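Local structure of YARHG domain-containing protein (Legionella pneumophila subsp. pneumophila, 4G2A) at residues A[83-86]-A[92-95]; A[68-73]-A[106-111]; A[271-276]-A[305-310]. The protein is of unknown function but pairs a DUF4424 domain with a C-terminal YARHG domain and has been proposed to bind nutrients. All coordinates share one frame; numbering follows the deposited sequence. Where two conformers were deposited one is given.

Contact 1 (A[83-86]-A[92-95])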
ATOM      1  N   GLN A  83       2.382 -15.599  -7.007  1.00 35.83           N
ATOM      2  CA  GLN A  83       3.699 -15.630  -6.364  1.00 34.71           C
ATOM      3  C   GLN A  83       3.723 -16.584  -5.190  1.00 39.19           C
ATOM      4  O   GLN A  83       2.718 -16.778  -4.517  1.00 39.87           O
ATOM      5  CB  GLN A  83       4.161 -14.235  -5.887  1.00 34.05           C
ATOM      6  CG  GLN A  83       4.182 -13.149  -6.967  1.00 41.59           C
ATOM      7  CD  GLN A  83       5.155 -13.331  -8.125  1.00 51.42           C
ATOM      8  OE1 GLN A  83       4.875 -12.913  -9.261  1.00 48.14           O
ATOM      9  NE2 GLN A  83       6.334 -13.901  -7.874  1.00 28.58           N
ATOM     10  N   GLN A  84       4.892 -17.158  -4.944  1.00 35.76           N
ATOM     11  CA  GLN A  84       5.170 -18.051  -3.827  1.00 35.00           C
ATOM     12  C   GLN A  84       6.232 -17.402  -2.979  1.00 34.40           C
ATOM     13  O   GLN A  84       6.992 -16.568  -3.475  1.00 32.67           O
ATOM     14  CB  GLN A  84       5.606 -19.442  -4.332  1.00 38.20           C
ATOM     15  CG  GLN A  84       4.475 -20.182  -5.059  1.00 54.20           C
ATOM     16  CD  GLN A  84       4.863 -21.513  -5.664  1.00 68.80           C
ATOM     17  OE1 GLN A  84       5.905 -21.667  -6.319  1.00 57.16           O
ATOM     18  NE2 GLN A  84       3.971 -22.484  -5.531  1.00 65.86           N
ATOM     19  N   THR A  85       6.253 -17.735  -1.687  1.00 31.22           N
ATOM     20  CA  THR A  85       7.201 -17.195  -0.703  1.00 29.63           C
ATOM     21  C   THR A  85       7.678 -18.312   0.192  1.00 32.66           C
ATOM     22  O   THR A  85       7.105 -19.400   0.181  1.00 32.50           O
ATOM     23  CB  THR A  85       6.553 -16.043   0.129  1.00 41.17           C
ATOM     24  OG1 THR A  85       7.567 -15.322   0.830  1.00 43.37           O
ATOM     25  CG2 THR A  85       5.486 -16.525   1.123  1.00 39.91           C
ATOM     26  N   ASN A  86       8.736 -18.032   0.955  1.00 30.05           N
ATOM     27  CA  ASN A  86       9.343 -18.858   2.000  1.00 30.06           C
ATOM     28  C   ASN A  86      10.408 -18.043   2.723  1.00 31.17           C
ATOM     29  O   ASN A  86      10.762 -16.956   2.260  1.00 31.21           O
ATOM     30  CB  ASN A  86       9.905 -20.168   1.461  1.00 35.18           C
ATOM     31  CG  ASN A  86       8.951 -21.330   1.554  1.00 49.51           C
ATOM     32  OD1 ASN A  86       8.714 -22.035   0.571  1.00 48.72           O
ATOM     33  ND2 ASN A  86       8.393 -21.566   2.731  1.00 39.06           N
ATOM     34  N   VAL A  92       9.709  -8.555  -2.516  1.00 27.83           N
ATOM     35  CA  VAL A  92       9.822  -7.815  -3.769  1.00 27.80           C
ATOM     36  C   VAL A  92       9.870  -8.881  -4.868  1.00 29.62           C
ATOM     37  O   VAL A  92      10.538  -9.896  -4.717  1.00 29.22           O
ATOM     38  CB  VAL A  92      11.073  -6.857  -3.754  1.00 32.61           C
ATOM     39  CG1 VAL A  92      11.476  -6.409  -5.155  1.00 32.52           C
ATOM     40  CG2 VAL A  92      10.816  -5.648  -2.875  1.00 32.06           C
ATOM     41  N   TYR A  93       9.120  -8.674  -5.949  1.00 25.99           N
ATOM     42  CA  TYR A  93       9.013  -9.659  -7.006  1.00 25.28           C
ATOM     43  C   TYR A  93       9.383  -9.068  -8.329  1.00 31.42           C
ATOM     44  O   TYR A  93       8.924  -7.976  -8.663  1.00 32.14           O
ATOM     45  CB  TYR A  93       7.566 -10.218  -7.052  1.00 24.48           C
ATOM     46  CG  TYR A  93       7.136 -10.771  -5.721  1.00 24.33           C
ATOM     47  CD1 TYR A  93       7.556 -12.029  -5.300  1.00 26.82           C
ATOM     48  CD2 TYR A  93       6.397 -10.001  -4.831  1.00 23.91           C
ATOM     49  CE1 TYR A  93       7.219 -12.523  -4.044  1.00 27.22           C
ATOM     50  CE2 TYR A  93       6.079 -10.474  -3.559  1.00 24.50           C
ATOM     51  CZ  TYR A  93       6.480 -11.743  -3.178  1.00 32.06           C
ATOM     52  OH  TYR A  93       6.171 -12.235  -1.939  1.00 34.91           O
ATOM     53  N   ASP A  94      10.175  -9.822  -9.101  1.00 29.81           N
ATOM     54  CA  ASP A  94      10.591  -9.519 -10.477  1.00 30.67           C
ATOM     55  C   ASP A  94      11.201  -8.128 -10.566  1.00 34.62           C
ATOM     56  O   ASP A  94      10.801  -7.307 -11.394  1.00 36.45           O
ATOM     57  CB  ASP A  94       9.411  -9.689 -11.470  1.00 32.85           C
ATOM     58  CG  ASP A  94       8.715 -11.040 -11.355  1.00 48.69           C
ATOM     59  OD1 ASP A  94       9.397 -12.081 -11.529  1.00 51.55           O
ATOM     60  OD2 ASP A  94       7.498 -11.059 -11.061  1.00 52.87           O
ATOM     61  N   PHE A  95      12.144  -7.861  -9.671  1.00 29.14           N
ATOM     62  CA  PHE A  95      12.888  -6.617  -9.638  1.00 27.35           C
ATOM     63  C   PHE A  95      13.731  -6.504 -10.886  1.00 34.50           C
ATOM     64  O   PHE A  95      14.524  -7.399 -11.194  1.00 35.63           O
ATOM     65  CB  PHE A  95      13.772  -6.547  -8.392  1.00 27.16           C
ATOM     66  CG  PHE A  95      14.585  -5.278  -8.314  1.00 27.43           C
ATOM     67  CD1 PHE A  95      14.018  -4.096  -7.837  1.00 28.73           C
ATOM     68  CD2 PHE A  95      15.920  -5.261  -8.716  1.00 28.34           C
ATOM     69  CE1 PHE A  95      14.766  -2.913  -7.776  1.00 28.81           C
ATOM     70  CE2 PHE A  95      16.675  -4.085  -8.632  1.00 31.28           C
ATOM     71  CZ  PHE A  95      16.092  -2.918  -8.163  1.00 28.57           C
TER
HETATM   72  O   HOH W   1       8.651 -13.872  -9.309  1.00 36.89           O
HETATM   73  O   HOH W   2       8.387 -13.513  -0.946  1.00 37.04           O

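Contact 2 (A[68-73]-A[106-111])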
ATOM      1  N   PHE A  68      15.512  -4.140   0.753  1.00 24.89           N
ATOM      2  CA  PHE A  68      14.157  -4.696   0.785  1.00 23.32           C
ATOM      3  C   PHE A  68      13.901  -5.556   2.037  1.00 25.21           C
ATOM      4  O   PHE A  68      14.832  -6.162   2.580  1.00 22.39           O
ATOM      5  CB  PHE A  68      13.898  -5.536  -0.497  1.00 24.05           C
ATOM      6  CG  PHE A  68      14.958  -6.564  -0.808  1.00 23.99           C
ATOM      7  CD1 PHE A  68      14.978  -7.795  -0.151  1.00 26.72           C
ATOM      8  CD2 PHE A  68      15.921  -6.320  -1.769  1.00 24.11           C
ATOM      9  CE1 PHE A  68      15.954  -8.750  -0.446  1.00 26.62           C
ATOM     10  CE2 PHE A  68      16.897  -7.281  -2.067  1.00 27.22           C
ATOM     11  CZ  PHE A  68      16.916  -8.481  -1.396  1.00 25.23           C
ATOM     12  N   PRO A  69      12.624  -5.661   2.479  1.00 22.58           N
ATOM     13  CA  PRO A  69      12.315  -6.602   3.580  1.00 22.42           C
ATOM     14  C   PRO A  69      12.292  -8.041   3.054  1.00 27.26           C
ATOM     15  O   PRO A  69      12.151  -8.274   1.854  1.00 26.48           O
ATOM     16  CB  PRO A  69      10.923  -6.143   4.056  1.00 23.31           C
ATOM     17  CG  PRO A  69      10.296  -5.476   2.866  1.00 25.30           C
ATOM     18  CD  PRO A  69      11.398  -5.019   1.948  1.00 21.92           C
ATOM     19  N   ILE A  70      12.447  -9.013   3.942  1.00 27.56           N
ATOM     20  CA  ILE A  70      12.432 -10.428   3.544  1.00 27.19           C
ATOM     21  C   ILE A  70      11.443 -11.213   4.384  1.00 32.41           C
ATOM     22  O   ILE A  70      10.987 -10.724   5.429  1.00 33.97           O
ATOM     23  CB  ILE A  70      13.828 -11.080   3.635  1.00 30.14           C
ATOM     24  CG1 ILE A  70      14.367 -11.096   5.086  1.00 31.35           C
ATOM     25  CG2 ILE A  70      14.806 -10.505   2.621  1.00 28.98           C
ATOM     26  CD1 ILE A  70      15.267 -12.326   5.417  1.00 36.11           C
ATOM     27  N   ASN A  71      11.156 -12.460   3.966  1.00 27.14           N
ATOM     28  CA  ASN A  71      10.344 -13.354   4.778  1.00 26.52           C
ATOM     29  C   ASN A  71      11.285 -13.959   5.820  1.00 28.55           C
ATOM     30  O   ASN A  71      12.169 -14.738   5.479  1.00 26.56           O
ATOM     31  CB  ASN A  71       9.632 -14.423   3.926  1.00 26.79           C
ATOM     32  CG  ASN A  71       8.680 -15.301   4.699  1.00 35.80           C
ATOM     33  OD1 ASN A  71       8.738 -15.426   5.941  1.00 29.59           O
ATOM     34  ND2 ASN A  71       7.809 -15.978   3.967  1.00 23.14           N
ATOM     35  N   ASP A  72      11.172 -13.510   7.071  1.00 27.36           N
ATOM     36  CA  ASP A  72      12.073 -13.998   8.117  1.00 29.23           C
ATOM     37  C   ASP A  72      11.430 -15.127   8.956  1.00 34.71           C
ATOM     38  O   ASP A  72      12.035 -15.591   9.917  1.00 36.26           O
ATOM     39  CB  ASP A  72      12.550 -12.839   9.015  1.00 31.49           C
ATOM     40  CG  ASP A  72      11.453 -12.049   9.701  1.00 46.30           C
ATOM     41  OD1 ASP A  72      10.300 -12.545   9.751  1.00 48.53           O
ATOM     42  OD2 ASP A  72      11.741 -10.923  10.173  1.00 50.53           O
ATOM     43  N   GLY A  73      10.239 -15.565   8.550  1.00 31.36           N
ATOM     44  CA  GLY A  73       9.478 -16.625   9.192  1.00 32.24           C
ATOM     45  C   GLY A  73       8.756 -16.269  10.474  1.00 40.13           C
ATOM     46  O   GLY A  73       8.211 -17.158  11.119  1.00 41.29           O
ATOM     47  N   ALA A 106      21.488  -7.281 -11.434  1.00 40.21           N
ATOM     48  CA  ALA A 106      21.419  -6.838 -10.044  1.00 38.67           C
ATOM     49  C   ALA A 106      21.783  -8.024  -9.192  1.00 42.36           C
ATOM     50  O   ALA A 106      21.140  -9.078  -9.318  1.00 44.27           O
ATOM     51  CB  ALA A 106      20.023  -6.327  -9.718  1.00 38.07           C
ATOM     52  N   GLN A 107      22.829  -7.883  -8.353  1.00 35.59           N
ATOM     53  CA  GLN A 107      23.314  -8.971  -7.506  0.50 34.44           C
ATOM     54  C   GLN A 107      22.807  -8.817  -6.061  1.00 36.02           C
ATOM     55  O   GLN A 107      22.986  -7.757  -5.452  1.00 32.75           O
ATOM     56  CB  GLN A 107      24.854  -9.028  -7.548  0.50 36.32           C
ATOM     57  CG  GLN A 107      25.428 -10.419  -7.314  0.50 47.18           C
ATOM     58  CD  GLN A 107      26.773 -10.414  -6.618  0.50 61.06           C
ATOM     59  OE1 GLN A 107      27.725  -9.730  -7.022  0.50 58.37           O
ATOM     60  NE2 GLN A 107      26.891 -11.212  -5.568  0.50 44.73           N
ATOM     61  N   ARG A 108      22.168  -9.872  -5.516  1.00 33.38           N
ATOM     62  CA  ARG A 108      21.672  -9.857  -4.138  1.00 32.91           C
ATOM     63  C   ARG A 108      22.850  -9.994  -3.182  1.00 36.92           C
ATOM     64  O   ARG A 108      23.787 -10.759  -3.439  1.00 36.63           O
ATOM     65  CB  ARG A 108      20.622 -10.960  -3.870  1.00 34.08           C
ATOM     66  CG  ARG A 108      20.180 -10.997  -2.403  1.00 38.30           C
ATOM     67  CD  ARG A 108      18.981 -11.859  -2.125  1.00 40.24           C
ATOM     68  NE  ARG A 108      18.732 -11.913  -0.684  1.00 39.93           N
ATOM     69  CZ  ARG A 108      17.641 -12.426  -0.128  1.00 48.50           C
ATOM     70  NH1 ARG A 108      16.673 -12.929  -0.885  1.00 34.13           N
ATOM     71  NH2 ARG A 108      17.504 -12.432   1.192  1.00 30.35           N
ATOM     72  N   GLY A 109      22.792  -9.218  -2.108  1.00 32.53           N
ATOM     73  CA  GLY A 109      23.820  -9.207  -1.088  1.00 32.32           C
ATOM     74  C   GLY A 109      23.325  -8.592   0.191  1.00 36.08           C
ATOM     75  O   GLY A 109      22.147  -8.236   0.307  1.00 34.58           O
ATOM     76  N   ASN A 110      24.231  -8.471   1.158  1.00 34.61           N
ATOM     77  CA  ASN A 110      23.925  -7.893   2.452  1.00 33.98           C
ATOM     78  C   ASN A 110      24.357  -6.454   2.522  1.00 37.03           C
ATOM     79  O   ASN A 110      25.331  -6.056   1.885  1.00 35.61           O
ATOM     80  CB  ASN A 110      24.565  -8.701   3.573  1.00 37.20           C
ATOM     81  CG  ASN A 110      23.836  -9.984   3.788  1.00 56.45           C
ATOM     82  OD1 ASN A 110      24.283 -11.039   3.366  1.00 54.62           O
ATOM     83  ND2 ASN A 110      22.622  -9.901   4.312  1.00 50.32           N
ATOM     84  N   ILE A 111      23.609  -5.671   3.312  1.00 33.53           N
ATOM     85  CA  ILE A 111      23.850  -4.261   3.547  1.00 32.43           C
ATOM     86  C   ILE A 111      23.722  -4.017   5.045  1.00 36.70           C
ATOM     87  O   ILE A 111      22.942  -4.688   5.722  1.00 35.00           O
ATOM     88  CB  ILE A 111      22.916  -3.365   2.677  1.00 34.50           C
ATOM     89  CG1 ILE A 111      23.464  -1.943   2.568  1.00 35.96           C
ATOM     90  CG2 ILE A 111      21.448  -3.360   3.146  1.00 33.44           C
ATOM     91  CD1 ILE A 111      23.460  -1.437   1.179  1.00 46.49           C
TER

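Contact 3 (A[271-276]-A[305-310])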
ATOM      1  N   ASN A 271     -28.811  -5.831   5.204  1.00 30.97           N
ATOM      2  CA  ASN A 271     -28.646  -5.687   3.777  1.00 30.97           C
ATOM      3  C   ASN A 271     -27.201  -5.330   3.382  1.00 36.04           C
ATOM      4  O   ASN A 271     -26.783  -5.714   2.285  1.00 35.74           O
ATOM      5  CB  ASN A 271     -29.676  -4.719   3.244  1.00 29.98           C
ATOM      6  CG  ASN A 271     -31.023  -5.406   3.148  1.00 41.73           C
ATOM      7  OD1 ASN A 271     -31.266  -6.194   2.235  1.00 31.70           O
ATOM      8  ND2 ASN A 271     -31.888  -5.223   4.138  1.00 32.27           N
ATOM      9  N   THR A 272     -26.405  -4.738   4.324  1.00 32.50           N
ATOM     10  CA  THR A 272     -24.982  -4.406   4.157  1.00 31.41           C
ATOM     11  C   THR A 272     -24.169  -5.724   3.993  1.00 35.22           C
ATOM     12  O   THR A 272     -23.146  -5.740   3.289  1.00 34.73           O
ATOM     13  CB  THR A 272     -24.534  -3.563   5.359  1.00 34.99           C
ATOM     14  OG1 THR A 272     -25.140  -2.285   5.246  1.00 33.80           O
ATOM     15  CG2 THR A 272     -23.009  -3.379   5.469  1.00 32.64           C
ATOM     16  N   ILE A 273     -24.653  -6.821   4.627  1.00 30.08           N
ATOM     17  CA  ILE A 273     -24.037  -8.153   4.595  1.00 29.16           C
ATOM     18  C   ILE A 273     -23.978  -8.647   3.138  1.00 35.69           C
ATOM     19  O   ILE A 273     -22.973  -9.235   2.739  1.00 35.59           O
ATOM     20  CB  ILE A 273     -24.776  -9.157   5.545  1.00 30.55           C
ATOM     21  CG1 ILE A 273     -24.651  -8.719   7.024  1.00 29.35           C
ATOM     22  CG2 ILE A 273     -24.248 -10.590   5.382  1.00 31.52           C
ATOM     23  CD1 ILE A 273     -25.609  -9.392   8.006  1.00 26.21           C
ATOM     24  N   TYR A 274     -25.023  -8.320   2.342  1.00 32.65           N
ATOM     25  CA  TYR A 274     -25.180  -8.675   0.932  1.00 33.19           C
ATOM     26  C   TYR A 274     -24.588  -7.617  -0.007  1.00 35.68           C
ATOM     27  O   TYR A 274     -24.082  -7.976  -1.065  1.00 35.34           O
ATOM     28  CB  TYR A 274     -26.678  -8.827   0.608  1.00 35.45           C
ATOM     29  CG  TYR A 274     -27.397  -9.854   1.446  1.00 36.28           C
ATOM     30  CD1 TYR A 274     -27.420 -11.193   1.073  1.00 38.42           C
ATOM     31  CD2 TYR A 274     -28.129  -9.476   2.569  1.00 36.46           C
ATOM     32  CE1 TYR A 274     -28.133 -12.135   1.806  1.00 38.64           C
ATOM     33  CE2 TYR A 274     -28.809 -10.422   3.340  1.00 37.04           C
ATOM     34  CZ  TYR A 274     -28.809 -11.751   2.951  1.00 45.39           C
ATOM     35  OH  TYR A 274     -29.487 -12.703   3.674  1.00 49.68           O
ATOM     36  N   ALA A 275     -24.705  -6.312   0.362  1.00 32.35           N
ATOM     37  CA  ALA A 275     -24.216  -5.131  -0.385  1.00 32.40           C
ATOM     38  C   ALA A 275     -22.702  -5.155  -0.514  1.00 36.67           C
ATOM     39  O   ALA A 275     -22.143  -4.579  -1.446  1.00 37.67           O
ATOM     40  CB  ALA A 275     -24.656  -3.861   0.307  1.00 32.80           C
ATOM     41  N   GLN A 276     -22.058  -5.852   0.434  1.00 32.98           N
ATOM     42  CA  GLN A 276     -20.634  -6.183   0.564  1.00 32.98           C
ATOM     43  C   GLN A 276     -20.128  -6.817  -0.744  1.00 37.16           C
ATOM     44  O   GLN A 276     -19.005  -6.553  -1.151  1.00 37.76           O
ATOM     45  CB  GLN A 276     -20.503  -7.208   1.739  1.00 33.18           C
ATOM     46  CG  GLN A 276     -19.088  -7.555   2.191  1.00 39.64           C
ATOM     47  CD  GLN A 276     -18.977  -8.798   3.057  1.00 55.06           C
ATOM     48  OE1 GLN A 276     -17.897  -9.398   3.175  1.00 57.44           O
ATOM     49  NE2 GLN A 276     -20.068  -9.237   3.674  1.00 34.55           N
ATOM     50  N   ARG A 305     -24.111 -17.251  -3.049  1.00 46.83           N
ATOM     51  CA  ARG A 305     -22.972 -18.170  -2.828  1.00 47.05           C
ATOM     52  C   ARG A 305     -21.717 -17.430  -2.324  1.00 47.70           C
ATOM     53  O   ARG A 305     -20.844 -18.059  -1.723  1.00 47.88           O
ATOM     54  CB  ARG A 305     -22.620 -18.962  -4.101  1.00 51.39           C
ATOM     55  CG  ARG A 305     -23.719 -19.903  -4.607  1.00 66.54           C
ATOM     56  CD  ARG A 305     -23.886 -21.145  -3.759  1.00 75.39           C
ATOM     57  NE  ARG A 305     -24.638 -22.175  -4.471  1.00 90.77           N
ATOM     58  CZ  ARG A 305     -24.624 -23.464  -4.149  1.00107.57           C
ATOM     59  NH1 ARG A 305     -23.898 -23.893  -3.121  1.00 90.43           N
ATOM     60  NH2 ARG A 305     -25.331 -24.338  -4.857  1.00 98.64           N
HETATM   61  N   MSE A 306     -21.655 -16.094  -2.520  1.00 42.09           N
HETATM   62  CA  MSE A 306     -20.557 -15.235  -2.068  1.00 40.43           C
HETATM   63  C   MSE A 306     -20.525 -15.055  -0.538  1.00 43.58           C
HETATM   64  O   MSE A 306     -19.475 -14.681   0.000  1.00 43.15           O
HETATM   65  CB  MSE A 306     -20.631 -13.866  -2.758  1.00 42.00           C
HETATM   66  CG  MSE A 306     -20.182 -13.948  -4.208  1.00 51.47           C
HETATM   67 SE   MSE A 306     -20.641 -12.431  -5.306  0.75 59.87          SE
HETATM   68  CE  MSE A 306     -19.747 -12.967  -6.942  1.00 60.35           C
ATOM     69  N   LEU A 307     -21.648 -15.331   0.164  1.00 39.51           N
ATOM     70  CA  LEU A 307     -21.697 -15.194   1.624  1.00 37.88           C
ATOM     71  C   LEU A 307     -20.811 -16.257   2.291  1.00 42.89           C
ATOM     72  O   LEU A 307     -20.907 -17.447   1.982  1.00 43.63           O
ATOM     73  CB  LEU A 307     -23.126 -15.252   2.181  1.00 37.08           C
ATOM     74  CG  LEU A 307     -24.108 -14.190   1.688  1.00 41.98           C
ATOM     75  CD1 LEU A 307     -25.510 -14.621   1.964  1.00 42.85           C
ATOM     76  CD2 LEU A 307     -23.872 -12.857   2.351  1.00 42.76           C
ATOM     77  N   ASN A 308     -19.919 -15.793   3.163  1.00 39.50           N
ATOM     78  CA  ASN A 308     -18.969 -16.626   3.878  1.00 40.45           C
ATOM     79  C   ASN A 308     -19.544 -16.997   5.259  1.00 44.36           C
ATOM     80  O   ASN A 308     -20.682 -16.634   5.573  1.00 41.75           O
ATOM     81  CB  ASN A 308     -17.574 -15.939   3.956  1.00 39.23           C
ATOM     82  CG  ASN A 308     -17.435 -14.682   4.794  1.00 51.18           C
ATOM     83  OD1 ASN A 308     -18.222 -14.393   5.688  1.00 47.42           O
ATOM     84  ND2 ASN A 308     -16.337 -13.967   4.614  1.00 43.16           N
ATOM     85  N   GLU A 309     -18.764 -17.749   6.058  1.00 43.72           N
ATOM     86  CA  GLU A 309     -19.159 -18.242   7.382  1.00 43.41           C
ATOM     87  C   GLU A 309     -19.442 -17.099   8.366  1.00 44.24           C
ATOM     88  O   GLU A 309     -20.374 -17.218   9.156  1.00 42.87           O
ATOM     89  CB  GLU A 309     -18.094 -19.207   7.941  1.00 47.00           C
ATOM     90  CG  GLU A 309     -18.092 -20.542   7.204  1.00 65.03           C
ATOM     91  CD  GLU A 309     -17.008 -21.545   7.559  1.00107.14           C
ATOM     92  OE1 GLU A 309     -16.708 -21.706   8.767  1.00116.22           O
ATOM     93  OE2 GLU A 309     -16.501 -22.219   6.631  1.00104.90           O
ATOM     94  N   GLU A 310     -18.671 -15.990   8.295  1.00 40.43           N
ATOM     95  CA  GLU A 310     -18.846 -14.818   9.163  1.00 39.02           C
ATOM     96  C   GLU A 310     -20.196 -14.152   8.899  1.00 39.04           C
ATOM     97  O   GLU A 310     -20.909 -13.831   9.851  1.00 38.77           O
ATOM     98  CB  GLU A 310     -17.700 -13.800   8.978  1.00 41.14           C
ATOM     99  CG  GLU A 310     -16.366 -14.206   9.588  1.00 53.73           C
ATOM    100  CD  GLU A 310     -15.660 -15.353   8.895  1.00 85.61           C
ATOM    101  OE1 GLU A 310     -15.194 -15.160   7.748  1.00 88.03           O
ATOM    102  OE2 GLU A 310     -15.608 -16.455   9.486  1.00 89.25           O
TER

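Contact 1 (A[83-86]-A[92-95])
The Y93 ring carries the side chain of Q83 over one face, while Q84 O approaches CE1 obliquely at 4.1 Å. Q83 CG makes the CH-pi contact, 4.1 Å from the ring centroid and 19° off the normal, shifted toward the rim. A bend at chi2 (-64°) folds the rest of the glutamine back across the ring, bringing NE2 to 3.4 Å from Y93 CD1. The amide is tilted 40° from the ring plane, so it leans over the aromatic carbons without stacking flat. L79 and P80 also pack against Y93, and the chain turns a corner just beyond it, at D94.

The polar ends meet through water. One molecule accepts from Q83 NE2 at 2.7 Å and donates to D94 OD1 at 2.9 Å. A second donates to Y93 OH at 2.7 Å and reaches T85 OG1 at the same distance. Between these two loop pieces at the surface of the DUF4424 region, the direct touching is thus mainly glutamine on aromatic ring, and no direct polar bond joins them. With its N-H turned to a water that in turn donates to the carboxylate, the Q83 amide is linked to D94 only indirectly.

Contact 2 (A[68-73]-A[106-111])
R108 NH2 is the polar atom on which this contact turns: it lies 3.6 Å from I70 CG2, donates a hydrogen bond to G88 O, and forms a long, weak ion pair with D123 OD1. The setting is the beta-rich DUF4424 domain, where R108 reaches out from strand 102-110 to the loop that follows strand 60-68. Strand 123-131 pairs with both of these strands and thus lies between them, which is why the two backbones stay far apart and the span is made by side chains.

R108 covers the gap fully stretched, with CG anti to the backbone N (chi1 176°) and the chain straight from CG to NE. The edge of the F68 ring points at the face of the guanidinium. The two planes stand 86° apart, with F68 CE1 4.1 Å above the guanidinium plane, over its centre, and R108 NE near the plane of the ring. F68 CZ sits 4.0 Å from R108 CD, so the ring edge also touches the aliphatic part of the chain. The F68 ring is buried, packing against Y125, A90 and V92 as well.

Farther along the loop the backbone is shaped by an Asx turn: N71 OD1 accepts from G73 N at 3.0 Å, the donor lying in the carbonyl plane.

Contact 3 (A[271-276]-A[305-310])
L307 reaches from the turn ahead of helix 309-321 to the last part of helix 263-275, and its two methyl groups divide the work. CD1 meets the Y274 ring, 3.6 Å from CE1 and 4.0 Å from CD1 of that tyrosine, coming in obliquely. CD2 touches I273, standing 3.8 Å from its CG2 and an equal 3.8 Å from its carbonyl O. With chi1 at -60° and chi2 near trans, the leucine stretches toward the helix and its fork straddles the two neighbouring residues.

Each helix residue offers a different surface. In I273 the CG2 branch, anti to the backbone N, faces L307, and the two side chains cross at about a right angle. The I273 side chain also packs on I245 of helix 236-250 and on L314 and L315 of helix 309-321. Y274 presents the CD1-CE1 side of its ring, and it touches L315 and Y302 too.

Beside the apolar pairs, the extended chain of Q276 (chi1 -172°, chi2 also near trans) carries its amide up beside I273 O. NE2 donates to that oxygen at 3.1 Å, in a rather bent bond of 135° with the donor tilted out of the carbonyl plane, and also bonds to D311 OD1; OE1 accepts from R241 NE. That amide is thereby held at both ends and ties three helices together. D311 uses its other oxygen, OD2, to accept from N308 N. N308 occupies the N-cap of helix 309-321, so this is the half of a capping box in which the N3 side chain accepts from the N-cap N.

Helices 236-250, 263-275 and 309-321 pack together here in the helical YARHG region, with L307 sitting where the turn before 309-321 meets the end of 263-275.

Overall arrangement
Along the chain contact 1 falls between the two segments of contact 2, and contact 3 comes much later, near the C-terminus. Contacts 1 and 2 share the DUF4424 region, with their centres 11 Å apart. They touch directly: T85 OG1 and N71 ND2 are 3.2 Å apart, a probable hydrogen bond, and V92 packs on F68. Contact 1 folds the connection between strands 76-77 and 95-99 on itself, and contact 2 ties the loop after strand 60-68 to strand 102-110. Contact 3 sits in the helical YARHG domain, its centre 32 Å from that of contact 1 and 40 Å from that of contact 2, and touches neither, in keeping with a two-domain protein.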